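Local structure of sugar ABC transporter (Agrobacterium radiobacter, 4RXT) at residues A[246-249]-A[250-253]; A[227-230]-A[231-234]; A[99-102]-A[103-106]; A[259-262]-A[263-266]; A[26-29]-A[30-34]. The protein binds a pentose, here alpha-L-arabinopyranose, in the cleft between its two lobes and probably delivers sugar to an ABC transporter. All coordinates share one frame; numbering follows the deposited sequence.

Contact 1 (A[246-249]-A[250-253]). With ARA (alpha-L-arabinopyranose), chain B.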
loop_
_atom_site.group_PDB
_atom_site.type_symbol
_atom_site.label_atom_id
_atom_site.label_comp_id
_atom_site.label_asym_id
_atom_site.label_seq_id
_atom_site.Cartn_x
_atom_site.Cartn_y
_atom_site.Cartn_z
ATOM N N VAL A 246 0.978 8.615 2.898
ATOM C CA VAL A 246 2.267 7.928 3.009
ATOM C C VAL A 246 2.255 7.020 4.246
ATOM O O VAL A 246 1.740 7.384 5.301
ATOM C CB VAL A 246 3.439 8.935 3.052
ATOM C CG1 VAL A 246 4.811 8.277 3.279
ATOM C CG2 VAL A 246 3.457 9.702 1.738
ATOM N N GLN A 247 2.746 5.804 4.035
ATOM C CA GLN A 247 2.810 4.760 5.035
ATOM C C GLN A 247 4.237 4.641 5.556
ATOM O O GLN A 247 5.076 5.470 5.233
ATOM C CB GLN A 247 2.408 3.450 4.358
ATOM C CG GLN A 247 1.044 3.444 3.684
ATOM C CD GLN A 247 0.716 2.069 3.141
ATOM O OE1 GLN A 247 0.245 1.169 3.865
ATOM N NE2 GLN A 247 1.007 1.868 1.861
ATOM N N ASP A 248 4.523 3.612 6.351
ATOM C CA ASP A 248 5.886 3.325 6.845
ATOM C C ASP A 248 6.342 1.920 6.440
ATOM O O ASP A 248 6.521 1.037 7.287
ATOM C CB ASP A 248 6.026 3.531 8.367
ATOM C CG ASP A 248 7.474 3.738 8.816
ATOM O OD1 ASP A 248 8.408 3.510 8.022
ATOM O OD2 ASP A 248 7.634 4.092 10.012
ATOM N N PRO A 249 6.570 1.710 5.135
ATOM C CA PRO A 249 7.003 0.404 4.690
ATOM C C PRO A 249 8.354 -0.032 5.267
ATOM O O PRO A 249 8.530 -1.213 5.518
ATOM C CB PRO A 249 7.092 0.547 3.156
ATOM C CG PRO A 249 7.180 2.037 2.903
ATOM C CD PRO A 249 6.290 2.594 4.003
ATOM N N TYR A 250 9.300 0.900 5.449
ATOM C CA TYR A 250 10.605 0.542 6.037
ATOM C C TYR A 250 10.419 -0.128 7.391
ATOM O O TYR A 250 10.995 -1.184 7.666
ATOM C CB TYR A 250 11.502 1.761 6.169
ATOM C CG TYR A 250 12.924 1.423 6.564
ATOM C CD1 TYR A 250 13.860 1.151 5.596
ATOM C CD2 TYR A 250 13.303 1.361 7.908
ATOM C CE1 TYR A 250 15.191 0.866 5.933
ATOM C CE2 TYR A 250 14.602 1.058 8.277
ATOM C CZ TYR A 250 15.553 0.806 7.300
ATOM O OH TYR A 250 16.844 0.524 7.684
ATOM N N ARG A 251 9.566 0.467 8.227
ATOM C CA ARG A 251 9.292 -0.110 9.548
ATOM C C ARG A 251 8.594 -1.456 9.460
ATOM O O ARG A 251 8.897 -2.340 10.233
ATOM C CB ARG A 251 8.490 0.866 10.414
ATOM C CG ARG A 251 8.120 0.295 11.770
ATOM C CD ARG A 251 7.251 1.223 12.553
ATOM N NE ARG A 251 6.967 0.660 13.860
ATOM C CZ ARG A 251 6.087 1.176 14.711
ATOM N NH1 ARG A 251 5.402 2.268 14.389
ATOM N NH2 ARG A 251 5.913 0.615 15.891
ATOM N N MET A 252 7.626 -1.591 8.543
ATOM C CA MET A 252 6.988 -2.895 8.333
ATOM C C MET A 252 8.043 -3.996 8.077
ATOM O O MET A 252 7.959 -5.105 8.641
ATOM C CB MET A 252 5.925 -2.862 7.215
ATOM C CG MET A 252 4.634 -2.093 7.533
ATOM S SD MET A 252 3.558 -2.108 6.028
ATOM C CE MET A 252 3.086 -0.373 5.968
ATOM N N GLY A 253 9.043 -3.707 7.248
ATOM C CA GLY A 253 10.124 -4.649 6.973
ATOM C C GLY A 253 11.025 -4.891 8.178
ATOM O O GLY A 253 11.289 -6.032 8.552
HETATM C C1 ARA B . 1.090 -0.091 -1.305
HETATM C C2 ARA B . 0.115 -1.032 -0.571
HETATM C C3 ARA B . 0.372 -2.464 -1.010
HETATM C C4 ARA B . 0.362 -2.597 -2.543
HETATM C C5 ARA B . 0.453 -1.285 -3.202
HETATM O O1 ARA B . 0.240 1.039 -1.145
HETATM O O2 ARA B . 0.304 -0.953 0.854
HETATM O O3 ARA B . -0.575 -3.314 -0.342
HETATM O O4 ARA B . -0.894 -3.045 -3.057
HETATM O O5 ARA B . 1.432 -0.387 -2.653
HETATM O O HOH W 1 9.064 3.902 5.338
HETATM O O HOH W 2 5.627 3.914 11.826
#
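D248 and M252 are joined by the first full backbone bond of helix 249-264, M252 N giving its hydrogen to D248 O over 3.1 Å, and G253 N follows on P249 O one step later. D248 itself is the N-cap. With CG anti to the backbone N (chi1 -159°), its carboxylate folds over the helix start, and OD1 accepts from R251 N at 3.3 Å; the donor stands well above the carboxylate plane, 66° out of it. A water that donates to D248 OD1 accepts from Y250 N at 3.0 Å, serving a second amide of the first turn. On the other oxygen, D248 OD2 lies 3.4 Å from R251 CB, and a second water spans OD2 and R251 NH1. The arginine runs on, extended, to a salt bridge with D255. Just before the cap, Q247 faces the pocket: its NE2 donates to O2 of the arabinopyranose at 3.1 Å, nearly straight at 170°. Its OE1 takes a hydrogen bond from T107 and has the methyl CE of M252 3.9 Å away, while NE2 also bonds to D227. The amide is therefore held at both ends, which should fix its flip and present NE2, rather than OE1, to the sugar, directly beside a helix start where the amides of R251 and Y250 are met by carboxylate and water respectively.

Contact 2 (A[227-230]-A[231-234]). With ARA (alpha-L-arabinopyranose), chain B.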
loop_
_atom_site.group_PDB
_atom_site.type_symbol
_atom_site.label_atom_id
_atom_site.label_comp_id
_atom_site.label_asym_id
_atom_site.label_seq_id
_atom_site.Cartn_x
_atom_site.Cartn_y
_atom_site.Cartn_z
ATOM N N ASP A 227 1.510 6.600 -1.093
ATOM C CA ASP A 227 2.904 6.205 -1.116
ATOM C C ASP A 227 3.768 7.281 -1.769
ATOM O O ASP A 227 3.329 8.394 -2.003
ATOM C CB ASP A 227 3.068 4.827 -1.797
ATOM C CG ASP A 227 2.163 3.769 -1.167
ATOM O OD1 ASP A 227 2.115 3.703 0.103
ATOM O OD2 ASP A 227 1.522 3.042 -1.955
ATOM N N SER A 228 5.008 6.932 -2.033
ATOM C CA SER A 228 5.959 7.904 -2.521
ATOM C C SER A 228 7.010 7.219 -3.339
ATOM O O SER A 228 7.416 6.105 -3.054
ATOM C CB SER A 228 6.625 8.696 -1.382
ATOM O OG SER A 228 7.439 7.863 -0.552
ATOM N N ASP A 229 7.471 7.952 -4.348
ATOM C CA ASP A 229 8.674 7.612 -5.127
ATOM C C ASP A 229 9.086 8.917 -5.829
ATOM O O ASP A 229 8.407 9.909 -5.705
ATOM C CB ASP A 229 8.469 6.395 -6.064
ATOM C CG ASP A 229 7.600 6.673 -7.277
ATOM O OD1 ASP A 229 6.893 7.706 -7.391
ATOM O OD2 ASP A 229 7.645 5.803 -8.170
ATOM N N ASP A 230 10.193 8.887 -6.583
ATOM C CA ASP A 230 10.693 10.077 -7.296
ATOM C C ASP A 230 9.604 10.665 -8.193
ATOM O O ASP A 230 9.350 11.846 -8.198
ATOM C CB ASP A 230 11.922 9.699 -8.152
ATOM C CG ASP A 230 13.225 9.691 -7.354
ATOM O OD1 ASP A 230 13.198 9.991 -6.130
ATOM O OD2 ASP A 230 14.300 9.412 -7.959
ATOM N N LYS A 231 8.938 9.811 -8.946
ATOM C CA LYS A 231 7.946 10.271 -9.894
ATOM C C LYS A 231 6.758 10.940 -9.188
ATOM O O LYS A 231 6.337 12.050 -9.576
ATOM C CB LYS A 231 7.485 9.103 -10.733
ATOM C CG LYS A 231 6.404 9.453 -11.721
ATOM C CD LYS A 231 6.296 8.367 -12.791
ATOM C CE LYS A 231 4.905 7.799 -12.877
ATOM N NZ LYS A 231 5.014 6.387 -13.332
ATOM N N THR A 232 6.179 10.234 -8.205
ATOM C CA THR A 232 4.993 10.778 -7.526
ATOM C C THR A 232 5.325 12.024 -6.692
ATOM O O THR A 232 4.490 12.931 -6.575
ATOM C CB THR A 232 4.280 9.753 -6.682
ATOM O OG1 THR A 232 5.183 9.163 -5.746
ATOM C CG2 THR A 232 3.636 8.730 -7.605
ATOM N N LEU A 233 6.526 12.064 -6.113
ATOM C CA LEU A 233 6.953 13.260 -5.382
ATOM C C LEU A 233 7.148 14.427 -6.358
ATOM O O LEU A 233 6.805 15.560 -6.048
ATOM C CB LEU A 233 8.196 12.991 -4.552
ATOM C CG LEU A 233 7.957 12.084 -3.338
ATOM C CD1 LEU A 233 9.294 11.745 -2.671
ATOM C CD2 LEU A 233 6.992 12.665 -2.303
ATOM N N GLY A 234 7.624 14.135 -7.565
ATOM C CA GLY A 234 7.697 15.149 -8.630
ATOM C C GLY A 234 6.324 15.713 -8.980
ATOM O O GLY A 234 6.141 16.927 -9.135
HETATM C C1 ARA B . 1.090 -0.091 -1.305
HETATM C C2 ARA B . 0.115 -1.032 -0.571
HETATM C C3 ARA B . 0.372 -2.464 -1.010
HETATM C C4 ARA B . 0.362 -2.597 -2.543
HETATM C C5 ARA B . 0.453 -1.285 -3.202
HETATM O O1 ARA B . 0.240 1.039 -1.145
HETATM O O2 ARA B . 0.304 -0.953 0.854
HETATM O O3 ARA B . -0.575 -3.314 -0.342
HETATM O O4 ARA B . -0.894 -3.045 -3.057
HETATM O O5 ARA B . 1.432 -0.387 -2.653
HETATM O O HOH W 3 10.020 7.315 -9.646
#
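The sugar pocket and a helix N-cap share this short turn, where strand 222-226 gives way to helix 230-238. At the pocket end, D227 OD2 accepts a short hydrogen bond, 2.5 Å, from O1 of the arabinopyranose. Two residues on, D229 caps the helix. Its chi1 of 73° places CG between the backbone N and the carbonyl carbon, and from there OD1 takes two hydrogen bonds from T232: one from N at 2.8 Å, nearly straight, and one from OG1, also 2.8 Å. The two donors reach OD1 from opposite faces of the carboxylate plane, the hydroxyl on the anti side. The other oxygen, OD2, is engaged by Q206 on helix 202-214, and a water accepting from K231 N reaches it only weakly. Backbone bonding begins with L233 N to D229 O at 2.9 Å, and the leucine also brings CD2 to 4.1 Å from S228 CB. T232 and L233 both rest on L244 of strand 243-246. A ligand-binding residue in the loop after the C-terminal end of a parallel strand, leading into a helix, is typical of the alpha/beta lobes of periplasmic binding proteins.

Contact 3 (A[99-102]-A[103-106])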
loop_
_atom_site.group_PDB
_atom_site.type_symbol
_atom_site.label_atom_id
_atom_site.label_comp_id
_atom_site.label_asym_id
_atom_site.label_seq_id
_atom_site.Cartn_x
_atom_site.Cartn_y
_atom_site.Cartn_z
ATOM N N LYS A 99 -6.493 -16.442 10.788
ATOM C CA LYS A 99 -6.245 -15.970 12.164
ATOM C C LYS A 99 -4.925 -16.549 12.702
ATOM O O LYS A 99 -4.616 -16.447 13.897
ATOM C CB LYS A 99 -7.420 -16.337 13.122
ATOM C CG LYS A 99 -8.741 -15.673 12.795
ATOM C CD LYS A 99 -8.675 -14.162 12.989
ATOM C CE LYS A 99 -9.807 -13.441 12.257
ATOM N NZ LYS A 99 -9.369 -12.102 11.768
ATOM N N ALA A 100 -4.124 -17.113 11.809
ATOM C CA ALA A 100 -2.955 -17.880 12.244
ATOM C C ALA A 100 -1.732 -17.036 12.473
ATOM O O ALA A 100 -0.756 -17.524 13.053
ATOM C CB ALA A 100 -2.627 -18.974 11.254
ATOM N N PHE A 101 -1.793 -15.774 12.051
ATOM C CA PHE A 101 -0.649 -14.871 12.200
ATOM C C PHE A 101 -0.291 -14.638 13.678
ATOM O O PHE A 101 -1.154 -14.511 14.505
ATOM C CB PHE A 101 -0.943 -13.504 11.587
ATOM C CG PHE A 101 -1.132 -13.502 10.089
ATOM C CD1 PHE A 101 -0.060 -13.567 9.224
ATOM C CD2 PHE A 101 -2.435 -13.454 9.545
ATOM C CE1 PHE A 101 -0.249 -13.496 7.865
ATOM C CE2 PHE A 101 -2.621 -13.415 8.182
ATOM C CZ PHE A 101 -1.526 -13.465 7.346
ATOM N N LYS A 102 0.991 -14.597 13.983
ATOM C CA LYS A 102 1.485 -14.314 15.336
ATOM C C LYS A 102 1.531 -12.836 15.654
ATOM O O LYS A 102 1.500 -12.415 16.814
ATOM C CB LYS A 102 2.877 -14.926 15.557
ATOM C CG LYS A 102 2.913 -16.439 15.423
ATOM C CD LYS A 102 1.900 -17.086 16.348
ATOM C CE LYS A 102 2.099 -18.592 16.450
ATOM N NZ LYS A 102 1.012 -19.259 17.222
ATOM N N SER A 103 1.668 -12.049 14.605
ATOM C CA SER A 103 1.627 -10.590 14.720
ATOM C C SER A 103 1.336 -10.031 13.358
ATOM O O SER A 103 1.512 -10.726 12.343
ATOM C CB SER A 103 2.948 -10.017 15.261
ATOM O OG SER A 103 2.875 -8.627 15.544
ATOM N N PHE A 104 0.896 -8.784 13.341
ATOM C CA PHE A 104 0.564 -8.102 12.104
ATOM C C PHE A 104 0.938 -6.624 12.207
ATOM O O PHE A 104 0.486 -5.931 13.123
ATOM C CB PHE A 104 -0.929 -8.252 11.746
ATOM C CG PHE A 104 -1.165 -8.344 10.270
ATOM C CD1 PHE A 104 -1.101 -7.205 9.477
ATOM C CD2 PHE A 104 -1.342 -9.596 9.646
ATOM C CE1 PHE A 104 -1.281 -7.302 8.118
ATOM C CE2 PHE A 104 -1.484 -9.686 8.272
ATOM C CZ PHE A 104 -1.465 -8.533 7.513
ATOM N N LEU A 105 1.741 -6.153 11.255
ATOM C CA LEU A 105 2.213 -4.755 11.244
ATOM C C LEU A 105 1.703 -4.111 9.959
ATOM O O LEU A 105 1.958 -4.606 8.846
ATOM C CB LEU A 105 3.735 -4.690 11.286
ATOM C CG LEU A 105 4.455 -5.270 12.500
ATOM C CD1 LEU A 105 4.746 -6.754 12.312
ATOM C CD2 LEU A 105 5.734 -4.484 12.745
ATOM N N THR A 106 0.937 -3.048 10.106
ATOM C CA THR A 106 0.197 -2.486 8.971
ATOM C C THR A 106 -0.283 -1.062 9.207
ATOM O O THR A 106 -0.508 -0.657 10.347
ATOM C CB THR A 106 -1.015 -3.392 8.609
ATOM O OG1 THR A 106 -1.668 -2.906 7.431
ATOM C CG2 THR A 106 -2.027 -3.471 9.748
#
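F101 and F104 are brought together by unlike first torsions: chi1 of -65° sets the F101 ring beside its backbone N, whereas F104, at -145°, lies well away from a staggered value and swings its ring back along the chain. The result is a T-shaped aromatic pair beside strand 103-106, a member of the parallel sheet in one alpha/beta lobe of this periplasmic binding protein fold. The ring planes stand at 87° to each other with centroids 5.0 Å apart. F104 supplies the edge and F101 the face, and CE2 of F104 sits over the centre of the F101 ring, 3.8 Å above its plane. The geometry points the C-H groups of one ring at the pi cloud of the other, the favourable electrostatic sense for two benzene-like groups. K102, helix-like between the extended F101 and S103, kinks the chain and lets the rings of F101 and F104 come out on the same side. S103 instead sends its hydroxyl the other way, where OG is hydrogen-bonded to E270 O.

F101 also rests on V80 of helix 77-84, on I89 of strand 89-92 and on P70 and A96 in loops. Backbone bonds tie S103 and L105 to G91 on one neighbouring strand, and F104 to V273 on the other. Farther along strand 103-106, the T106 hydroxyl makes a weak hydrogen bond to the backbone oxygen of D93, a sugar-binding residue. At the rings themselves, the edge of F104 presents two carbons: CD2 lies 3.9 Å from CG of F101, and CE2 comes equally close to CZ.

Contact 4 (A[259-262]-A[263-266])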
loop_
_atom_site.group_PDB
_atom_site.type_symbol
_atom_site.label_atom_id
_atom_site.label_comp_id
_atom_site.label_asym_id
_atom_site.label_seq_id
_atom_site.Cartn_x
_atom_site.Cartn_y
_atom_site.Cartn_z
ATOM N N THR A 259 10.156 -8.643 14.979
ATOM C CA THR A 259 9.047 -9.380 15.609
ATOM C C THR A 259 9.098 -10.863 15.338
ATOM O O THR A 259 8.919 -11.661 16.243
ATOM C CB THR A 259 7.703 -8.815 15.123
ATOM O OG1 THR A 259 7.637 -7.416 15.463
ATOM C CG2 THR A 259 6.533 -9.591 15.705
ATOM N N ALA A 260 9.383 -11.232 14.093
ATOM C CA ALA A 260 9.491 -12.638 13.739
ATOM C C ALA A 260 10.619 -13.317 14.534
ATOM O O ALA A 260 10.450 -14.436 14.993
ATOM C CB ALA A 260 9.726 -12.820 12.240
ATOM N N LEU A 261 11.772 -12.651 14.666
ATOM C CA LEU A 261 12.821 -13.186 15.497
ATOM C C LEU A 261 12.357 -13.445 16.937
ATOM O O LEU A 261 12.655 -14.477 17.533
ATOM C CB LEU A 261 14.044 -12.256 15.474
ATOM C CG LEU A 261 15.251 -12.721 16.303
ATOM C CD1 LEU A 261 15.797 -14.079 15.857
ATOM C CD2 LEU A 261 16.360 -11.681 16.288
ATOM N N ALA A 262 11.675 -12.466 17.511
ATOM C CA ALA A 262 11.226 -12.618 18.876
ATOM C C ALA A 262 10.248 -13.805 19.013
ATOM O O ALA A 262 10.350 -14.629 19.953
ATOM C CB ALA A 262 10.564 -11.325 19.367
ATOM N N VAL A 263 9.334 -13.920 18.047
ATOM C CA VAL A 263 8.397 -15.053 18.039
ATOM C C VAL A 263 9.140 -16.414 17.949
ATOM O O VAL A 263 8.783 -17.377 18.647
ATOM C CB VAL A 263 7.376 -14.909 16.900
ATOM C CG1 VAL A 263 6.603 -16.197 16.713
ATOM C CG2 VAL A 263 6.438 -13.728 17.149
ATOM N N SER A 264 10.165 -16.475 17.084
ATOM C CA SER A 264 10.995 -17.666 16.912
ATOM C C SER A 264 11.716 -18.090 18.188
ATOM O O SER A 264 12.074 -19.256 18.337
ATOM C CB SER A 264 12.027 -17.467 15.799
ATOM O OG SER A 264 13.146 -16.713 16.225
ATOM N N LYS A 265 11.949 -17.139 19.087
ATOM C CA LYS A 265 12.546 -17.421 20.423
ATOM C C LYS A 265 11.517 -17.684 21.522
ATOM O O LYS A 265 11.871 -17.801 22.701
ATOM C CB LYS A 265 13.425 -16.253 20.875
ATOM C CG LYS A 265 14.600 -15.978 19.964
ATOM C CD LYS A 265 15.412 -14.868 20.586
ATOM C CE LYS A 265 16.460 -14.340 19.660
ATOM N NZ LYS A 265 17.121 -13.180 20.296
ATOM N N GLY A 266 10.242 -17.738 21.145
ATOM C CA GLY A 266 9.154 -18.027 22.084
ATOM C C GLY A 266 8.732 -16.821 22.885
ATOM O O GLY A 266 8.067 -16.969 23.903
#
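L261 O is gripped by two donors at the C-terminal end of helix 249-264: S264 OG at 2.6 Å and K265 N at 3.2 Å, both arriving from the same face of the carbonyl plane. The serine makes this bond because its chi1 of 79° turns OG back toward the preceding turn. K265 N leans also toward A262 O, 3.1 Å away, in a weak second bond, as the helix begins to unwind. Beside these polar atoms is a small aliphatic contact. The extended K265 chain crosses L261 at a slant, its CE 3.9 Å from CD1 of the leucine, and the same methyl has S264 OG 3.8 Å away. One turn earlier the helix is regular, with V263 N on T259 O and S264 N on A260 O. Beyond K265, G266 adopts a positive phi of 81° and closes a Schellman motif, its N bonding to V263 O at 2.9 Å. Outside the helix, V263 rests on P88 and V269, while T259 and A260 pack on I90 of strand 89-92. The serine hydroxyl thus spends its hydrogen on a carbonyl of its own helix, and the lysine's CE lies against leucine carbon while its chain ends at the exposed surface.

Contact 5 (A[26-29]-A[30-34])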
loop_
_atom_site.group_PDB
_atom_site.type_symbol
_atom_site.label_atom_id
_atom_site.label_comp_id
_atom_site.label_asym_id
_atom_site.label_seq_id
_atom_site.Cartn_x
_atom_site.Cartn_y
_atom_site.Cartn_z
ATOM N N ALA A 26 13.815 -4.891 6.083
ATOM C CA ALA A 26 14.037 -6.267 6.457
ATOM C C ALA A 26 15.528 -6.610 6.404
ATOM O O ALA A 26 16.054 -7.301 7.285
ATOM C CB ALA A 26 13.232 -7.190 5.545
ATOM N N ARG A 27 16.199 -6.105 5.368
ATOM C CA ARG A 27 17.641 -6.352 5.164
ATOM C C ARG A 27 18.445 -5.769 6.335
ATOM O O ARG A 27 19.367 -6.411 6.877
ATOM C CB ARG A 27 18.127 -5.713 3.820
ATOM C CG ARG A 27 19.544 -6.031 3.410
ATOM C CD ARG A 27 19.849 -5.346 2.083
ATOM N NE ARG A 27 18.806 -5.688 1.090
ATOM C CZ ARG A 27 18.087 -4.812 0.379
ATOM N NH1 ARG A 27 17.181 -5.247 -0.481
ATOM N NH2 ARG A 27 18.268 -3.503 0.501
ATOM N N LYS A 28 18.126 -4.518 6.672
ATOM C CA LYS A 28 18.863 -3.825 7.730
ATOM C C LYS A 28 18.661 -4.584 9.053
ATOM O O LYS A 28 19.599 -4.803 9.836
ATOM C CB LYS A 28 18.410 -2.367 7.833
ATOM C CG LYS A 28 19.151 -1.537 8.869
ATOM C CD LYS A 28 20.630 -1.393 8.562
ATOM C CE LYS A 28 21.341 -0.457 9.563
ATOM N NZ LYS A 28 20.701 -0.426 10.911
ATOM N N ALA A 29 17.420 -5.005 9.295
ATOM C CA ALA A 29 17.122 -5.779 10.505
ATOM C C ALA A 29 17.928 -7.078 10.551
ATOM O O ALA A 29 18.459 -7.444 11.593
ATOM C CB ALA A 29 15.648 -6.078 10.611
ATOM N N GLY A 30 18.009 -7.775 9.415
ATOM C CA GLY A 30 18.808 -8.989 9.342
ATOM C C GLY A 30 20.253 -8.725 9.768
ATOM O O GLY A 30 20.837 -9.473 10.530
ATOM N N LYS A 31 20.811 -7.651 9.260
ATOM C CA LYS A 31 22.206 -7.273 9.569
ATOM C C LYS A 31 22.334 -6.879 11.051
ATOM O O LYS A 31 23.279 -7.275 11.759
ATOM C CB LYS A 31 22.669 -6.123 8.663
ATOM C CG LYS A 31 22.947 -6.507 7.206
ATOM C CD LYS A 31 23.669 -5.387 6.430
ATOM C CE LYS A 31 22.994 -5.001 5.105
ATOM N NZ LYS A 31 23.355 -5.864 3.934
ATOM N N ASP A 32 21.384 -6.085 11.533
ATOM C CA ASP A 32 21.481 -5.564 12.902
ATOM C C ASP A 32 21.372 -6.693 13.912
ATOM O O ASP A 32 22.064 -6.704 14.933
ATOM C CB ASP A 32 20.385 -4.529 13.217
ATOM C CG ASP A 32 20.621 -3.183 12.577
ATOM O OD1 ASP A 32 21.706 -2.973 11.972
ATOM O OD2 ASP A 32 19.692 -2.329 12.674
ATOM N N LEU A 33 20.490 -7.644 13.617
ATOM C CA LEU A 33 20.052 -8.628 14.601
ATOM C C LEU A 33 20.735 -9.991 14.432
ATOM O O LEU A 33 20.556 -10.880 15.247
ATOM C CB LEU A 33 18.528 -8.828 14.503
ATOM C CG LEU A 33 17.637 -7.603 14.719
ATOM C CD1 LEU A 33 16.172 -7.973 14.528
ATOM C CD2 LEU A 33 17.881 -6.996 16.098
ATOM N N GLY A 34 21.479 -10.154 13.343
ATOM C CA GLY A 34 22.123 -11.425 13.032
ATOM C C GLY A 34 21.164 -12.524 12.617
ATOM O O GLY A 34 21.186 -13.633 13.168
#
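K28 and D32 form the charged part of this contact, a salt bridge one helical turn apart near the end of helix 17-33. NZ of K28 lies 2.8 Å from D32 OD2, using that oxygen's syn lone pair, and makes a weak second bond to OD1 at 2.9 Å. The lysine leaves the helix with CG anti to the backbone N, then bends at chi2 (63°) and again at chi4 (28°), which curls the ammonium round to the oxygen end of the carboxylate. OD2 also accepts from the hydroxyl of Y254, so one carboxylate serves both a lysine and a tyrosine. R27 and K31 run side by side, like-charged, with K31 NZ 3.9 Å from the aliphatic CG of R27; the guanidinium end finds its own counter-ion in E39.

Backbone hydrogen bonds carry the regular part: G30, K31 and D32 donate in turn to A26, R27 and K28. The last, L33 N to A29 O at 2.9 Å, is more bent, at 144°, as the chain nears G34, whose positive phi ends the helix.

Apolar contact is slight, A29 CB approaching L33 CD1 at 4.4 Å. In the beta-alpha-beta unit of strands 9-11 and 39-41, this final turn lies against helix 249-264: A29 touches Y254 and I257, A26 also meets I257, and K28 rests on Y250.

In the fold
Contacts 1 and 2 meet at the sugar, where Q247 NE2 and D227 OD1 lie 2.8 Å apart in a probable hydrogen bond; K12, E45, D93, S146 and R150 also hydrogen-bond the arabinopyranose. Helix 249-264 starts in contact 1 and ends in contact 4, their centres about 20 Å apart, so it links the pocket to the far end of the lobe. Contacts 3 and 5 both touch it: S103 CB is 3.6 Å from T259 CG2, L33 CB is 4.0 Å from L261 CD2, and Y250 OH approaches K28 CB at 3.3 Å. Contact 2 lies in the other lobe, with no touch to contacts 3, 4 or 5; its centre is about 34 Å from that of contact 4.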